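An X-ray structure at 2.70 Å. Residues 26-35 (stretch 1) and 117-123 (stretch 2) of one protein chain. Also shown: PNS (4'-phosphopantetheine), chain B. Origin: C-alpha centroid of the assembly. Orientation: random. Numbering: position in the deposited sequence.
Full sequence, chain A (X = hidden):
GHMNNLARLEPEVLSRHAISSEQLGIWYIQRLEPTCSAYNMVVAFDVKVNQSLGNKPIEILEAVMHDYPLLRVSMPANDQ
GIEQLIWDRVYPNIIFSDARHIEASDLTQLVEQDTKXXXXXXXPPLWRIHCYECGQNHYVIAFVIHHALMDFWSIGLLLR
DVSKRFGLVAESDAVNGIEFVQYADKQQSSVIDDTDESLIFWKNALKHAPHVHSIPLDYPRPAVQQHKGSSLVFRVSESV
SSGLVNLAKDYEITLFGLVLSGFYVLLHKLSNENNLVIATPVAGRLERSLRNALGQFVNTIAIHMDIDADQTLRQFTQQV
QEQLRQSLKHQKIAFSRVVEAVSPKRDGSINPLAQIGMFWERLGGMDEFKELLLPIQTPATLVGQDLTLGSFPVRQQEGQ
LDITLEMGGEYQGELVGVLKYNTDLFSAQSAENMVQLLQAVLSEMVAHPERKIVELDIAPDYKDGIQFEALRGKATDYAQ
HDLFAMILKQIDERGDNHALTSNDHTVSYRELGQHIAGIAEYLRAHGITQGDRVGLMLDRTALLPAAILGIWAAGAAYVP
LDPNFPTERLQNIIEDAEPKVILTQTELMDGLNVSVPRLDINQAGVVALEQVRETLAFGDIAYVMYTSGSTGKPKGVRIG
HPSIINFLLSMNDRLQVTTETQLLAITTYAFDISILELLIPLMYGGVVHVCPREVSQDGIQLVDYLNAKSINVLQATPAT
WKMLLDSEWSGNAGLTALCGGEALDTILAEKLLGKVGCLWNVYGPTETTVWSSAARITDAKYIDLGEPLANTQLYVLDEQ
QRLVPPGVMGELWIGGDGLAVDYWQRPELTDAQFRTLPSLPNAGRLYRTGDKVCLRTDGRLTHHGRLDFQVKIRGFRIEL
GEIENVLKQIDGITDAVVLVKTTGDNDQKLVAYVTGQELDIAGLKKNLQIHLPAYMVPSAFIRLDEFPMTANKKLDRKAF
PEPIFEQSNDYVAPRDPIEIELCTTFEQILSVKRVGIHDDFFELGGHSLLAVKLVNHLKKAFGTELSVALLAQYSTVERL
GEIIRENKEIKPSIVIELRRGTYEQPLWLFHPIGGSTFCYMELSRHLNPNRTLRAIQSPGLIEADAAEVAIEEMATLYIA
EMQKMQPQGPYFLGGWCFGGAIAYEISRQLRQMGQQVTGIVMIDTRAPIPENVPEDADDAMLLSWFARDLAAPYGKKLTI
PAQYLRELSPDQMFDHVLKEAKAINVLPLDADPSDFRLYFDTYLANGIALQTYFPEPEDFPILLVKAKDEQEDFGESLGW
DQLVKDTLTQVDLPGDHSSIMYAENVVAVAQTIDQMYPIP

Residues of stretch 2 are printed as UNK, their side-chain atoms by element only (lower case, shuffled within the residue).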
# COMPACT_ATOMS: atom_id res chain seq x y z
N ILE A 26 4.48 -21.57 5.13
CA ILE A 26 3.11 -21.84 4.72
C ILE A 26 2.16 -21.71 5.90
O ILE A 26 1.11 -21.07 5.81
CB ILE A 26 2.93 -23.25 4.17
CG1 ILE A 26 4.01 -23.61 3.13
CG2 ILE A 26 1.52 -23.41 3.68
CD1 ILE A 26 3.98 -22.76 1.93
N TRP A 27 2.54 -22.34 7.00
CA TRP A 27 1.75 -22.30 8.22
C TRP A 27 1.44 -20.86 8.57
O TRP A 27 0.27 -20.49 8.70
CB TRP A 27 2.49 -22.97 9.37
CG TRP A 27 1.66 -23.17 10.57
CD1 TRP A 27 0.96 -24.30 10.90
CD2 TRP A 27 1.44 -22.23 11.62
NE1 TRP A 27 0.32 -24.12 12.11
CE2 TRP A 27 0.59 -22.86 12.57
CE3 TRP A 27 1.87 -20.92 11.87
CZ2 TRP A 27 0.17 -22.21 13.73
CZ3 TRP A 27 1.45 -20.29 13.02
CH2 TRP A 27 0.62 -20.93 13.94
N TYR A 28 2.49 -20.06 8.69
CA TYR A 28 2.34 -18.65 9.04
C TYR A 28 1.34 -17.92 8.14
O TYR A 28 0.46 -17.21 8.62
CB TYR A 28 3.70 -17.95 8.99
CG TYR A 28 3.66 -16.51 9.42
CD1 TYR A 28 3.56 -16.15 10.76
CD2 TYR A 28 3.74 -15.49 8.48
CE1 TYR A 28 3.53 -14.81 11.15
CE2 TYR A 28 3.71 -14.17 8.86
CZ TYR A 28 3.60 -13.82 10.19
OH TYR A 28 3.58 -12.48 10.55
N ILE A 29 1.47 -18.11 6.83
CA ILE A 29 0.60 -17.43 5.89
C ILE A 29 -0.87 -17.81 6.15
O ILE A 29 -1.75 -16.94 6.12
CB ILE A 29 1.01 -17.74 4.43
CG1 ILE A 29 2.40 -17.16 4.18
CG2 ILE A 29 0.03 -17.14 3.44
CD1 ILE A 29 2.95 -17.42 2.82
N GLN A 30 -1.13 -19.07 6.47
CA GLN A 30 -2.49 -19.51 6.77
C GLN A 30 -3.06 -18.91 8.06
O GLN A 30 -4.26 -18.64 8.12
CB GLN A 30 -2.58 -21.03 6.85
CG GLN A 30 -4.00 -21.56 6.68
CD GLN A 30 -4.57 -21.24 5.31
OE1 GLN A 30 -4.02 -21.67 4.30
NE2 GLN A 30 -5.66 -20.50 5.26
N ARG A 31 -2.23 -18.71 9.09
CA ARG A 31 -2.68 -17.97 10.28
C ARG A 31 -2.90 -16.51 9.95
O ARG A 31 -3.84 -15.88 10.43
CB ARG A 31 -1.69 -18.08 11.45
CG ARG A 31 -1.85 -19.33 12.26
CD ARG A 31 -3.24 -19.43 12.85
NE ARG A 31 -3.27 -18.98 14.23
CZ ARG A 31 -3.09 -19.80 15.27
NH1 ARG A 31 -2.89 -21.08 15.04
NH2 ARG A 31 -3.11 -19.34 16.51
N LEU A 32 -2.02 -15.96 9.13
CA LEU A 32 -2.05 -14.55 8.81
C LEU A 32 -3.35 -14.20 8.08
O LEU A 32 -3.98 -13.19 8.36
CB LEU A 32 -0.84 -14.18 7.99
CG LEU A 32 -0.52 -12.71 7.87
CD1 LEU A 32 -0.23 -12.15 9.26
CD2 LEU A 32 0.67 -12.58 6.95
N GLU A 33 -3.75 -15.05 7.14
CA GLU A 33 -4.99 -14.83 6.41
C GLU A 33 -5.84 -16.11 6.42
O GLU A 33 -5.68 -16.95 5.55
CB GLU A 33 -4.69 -14.35 4.98
CG GLU A 33 -5.91 -14.11 4.14
CD GLU A 33 -7.00 -13.39 4.92
OE1 GLU A 33 -6.80 -12.21 5.29
OE2 GLU A 33 -8.03 -14.04 5.19
N PRO A 34 -6.72 -16.26 7.42
CA PRO A 34 -7.38 -17.56 7.60
C PRO A 34 -8.28 -18.00 6.45
O PRO A 34 -8.45 -19.21 6.31
CB PRO A 34 -8.20 -17.35 8.87
CG PRO A 34 -7.40 -16.37 9.64
CD PRO A 34 -6.91 -15.40 8.60
N THR A 35 -8.79 -17.09 5.62
CA THR A 35 -9.60 -17.49 4.46
C THR A 35 -8.75 -17.90 3.25
O THR A 35 -9.27 -18.16 2.17
CB THR A 35 -10.55 -16.37 4.00
OG1 THR A 35 -9.83 -15.46 3.16
CG2 THR A 35 -11.14 -15.64 5.17
N UNK A 117 -12.35 -24.29 0.31
CA UNK A 117 -12.74 -24.02 1.69
C UNK A 117 -11.46 -24.15 2.49
O UNK A 117 -10.63 -25.02 2.22
c UNK A 117 -13.84 -24.97 2.17
o UNK A 117 -15.76 -27.03 1.58
c UNK A 117 -15.21 -24.65 1.56
c UNK A 117 -16.14 -25.88 1.38
n UNK A 117 -17.36 -25.60 0.95
N UNK A 118 -11.25 -23.22 3.42
CA UNK A 118 -9.93 -23.08 4.04
C UNK A 118 -9.74 -24.10 5.14
O UNK A 118 -10.73 -24.57 5.66
c UNK A 118 -12.17 -22.16 3.83
c UNK A 118 -9.96 -21.65 4.61
c UNK A 118 -11.39 -21.41 4.91
N UNK A 119 -8.49 -24.40 5.49
CA UNK A 119 -8.20 -25.28 6.62
C UNK A 119 -7.83 -24.47 7.86
O UNK A 119 -7.26 -23.40 7.76
c UNK A 119 -7.75 -28.56 5.66
c UNK A 119 -7.04 -26.23 6.29
c UNK A 119 -8.03 -29.54 4.73
c UNK A 119 -7.51 -27.99 2.97
c UNK A 119 -7.23 -27.02 3.91
c UNK A 119 -7.36 -27.28 5.27
c UNK A 119 -7.91 -29.25 3.38
N UNK A 120 -8.15 -25.01 9.03
CA UNK A 120 -7.58 -24.57 10.29
C UNK A 120 -6.47 -25.55 10.64
O UNK A 120 -6.73 -26.70 11.02
c UNK A 120 -8.64 -24.53 11.39
o UNK A 120 -8.98 -23.59 13.54
o UNK A 120 -6.89 -23.92 12.94
c UNK A 120 -8.12 -23.98 12.71
N UNK A 121 -5.22 -25.12 10.52
CA UNK A 121 -4.13 -26.07 10.62
C UNK A 121 -3.96 -26.60 12.04
O UNK A 121 -3.22 -27.55 12.26
c UNK A 121 -2.83 -25.42 10.13
c UNK A 121 -1.48 -24.43 8.27
c UNK A 121 -2.83 -24.99 8.66
c UNK A 121 -3.23 -26.13 7.76
N UNK A 122 -4.65 -26.00 13.00
CA UNK A 122 -4.52 -26.44 14.39
C UNK A 122 -5.49 -27.58 14.75
O UNK A 122 -5.38 -28.19 15.82
c UNK A 122 -4.10 -24.03 14.79
o UNK A 122 -6.14 -25.05 15.48
c UNK A 122 -4.74 -25.28 15.34
N UNK A 123 -6.41 -27.86 13.84
CA UNK A 123 -7.44 -28.86 14.06
C UNK A 123 -7.39 -29.91 12.94
O UNK A 123 -7.57 -29.57 11.77
c UNK A 123 -8.82 -28.18 14.12
c UNK A 123 -9.83 -28.80 15.11
c UNK A 123 -9.32 -28.88 16.55
n UNK A 123 -8.67 -27.80 17.01
o UNK A 123 -9.51 -29.88 17.24
O23 PNS B . 7.56 -11.93 7.39
P24 PNS B . 8.11 -13.11 8.15
O25 PNS B . 9.42 -12.97 8.86
O27 PNS B . 8.27 -14.27 7.04
C28 PNS B . 7.16 -14.67 6.23
C29 PNS B . 7.59 -15.81 5.34
C30 PNS B . 8.08 -16.91 6.28
C31 PNS B . 8.72 -15.34 4.42
C32 PNS B . 6.40 -16.26 4.48
O33 PNS B . 5.78 -15.07 3.95
C34 PNS B . 6.85 -17.20 3.38
O35 PNS B . 7.38 -18.29 3.62
N36 PNS B . 6.66 -16.83 2.12
C37 PNS B . 7.06 -17.67 0.99
C38 PNS B . 5.80 -17.98 0.18
C39 PNS B . 5.93 -19.34 -0.43
O40 PNS B . 6.47 -20.25 0.17
N41 PNS B . 5.41 -19.43 -1.65
C42 PNS B . 5.36 -20.59 -2.51
C43 PNS B . 4.98 -19.96 -3.84
S44 PNS B . 6.49 -19.73 -4.79

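Position 117 carries three side-chain carbons in a row, the third bearing one oxygen and one nitrogen. Its CA-to-CB bond points away from stretch 1, and no side-chain atom comes within 8 Å of it. The terminal amide on a three-carbon chain identifies Gln117.

At position 118 three carbons close a ring onto the backbone N. The CA-to-CB bond points toward stretch 1, and CB of position 118 lies 3.3 Å from Pro34 O and 4.2 Å from Thr35 C. The ring closure identifies Pro118, which packs against the backbone that follows the helix.

Position 119 has one carbon leading to a six-membered carbon ring with no further substituent. The ring leads away from stretch 1; the contact is made by the backbone, with O of position 119 lying 3.9 Å from Gln30 CG. The bare ring makes this Phe119 and not tyrosine.

Position 120 has two carbons, the second carrying two oxygens, and makes no contact with stretch 1. By element alone this short carboxylate fits aspartate, and its surroundings agree: one oxygen lies 3.1 Å from the N of position 122, suiting an acceptor. This is Asp120.

Position 121 has four carbons forked at the second. The CA-to-CB bond points toward stretch 1, and one end carbon of position 121 lies 3.6 Å from Trp27 CD1 and 3.8 Å from Gln30 CB, its approach to the indole oblique. Isoleucine and valine would fork at the first carbon, so this is Leu121, with chi1 at -62° (m) and chi2 at -177° (t); the touching atom is CD1.

Position 122 has a single carbon carrying one oxygen and one carbon. The branch carbon of position 122 sits 3.2 Å from Arg31 NH1, a close contact but no hydrogen bond. The pattern defines Thr122, and that carbon is CG2. The hydroxyl is used within its own stretch: Thr122 OG1 donates to Asp120 OD1 at 2.9 Å, and the same oxygen accepts from Thr122 N.

Position 123 again shows three carbons ending in one oxygen and one nitrogen, out of reach of stretch 1 and poorly ordered, hence Gln123. Its N bonds Asp120 O at 3.1 Å, closing a type I turn from Asp120.

The contact buries 341 Å² in total and contains no hydrogen bond between the stretches, so it rests on packing. Trp27, Gln30 and Arg31 meet Leu121 and Thr122, while Pro118 covers the chain beyond the helix. The turn, braced by Asp120, presents Leu121 and Thr122 to the helix. Within stretch 1, a weak bond from Gln30 NE2 to Pro34 O links the helix to the loop that Pro118 touches.

Stretch 2 (117-123) QPFDLTQ
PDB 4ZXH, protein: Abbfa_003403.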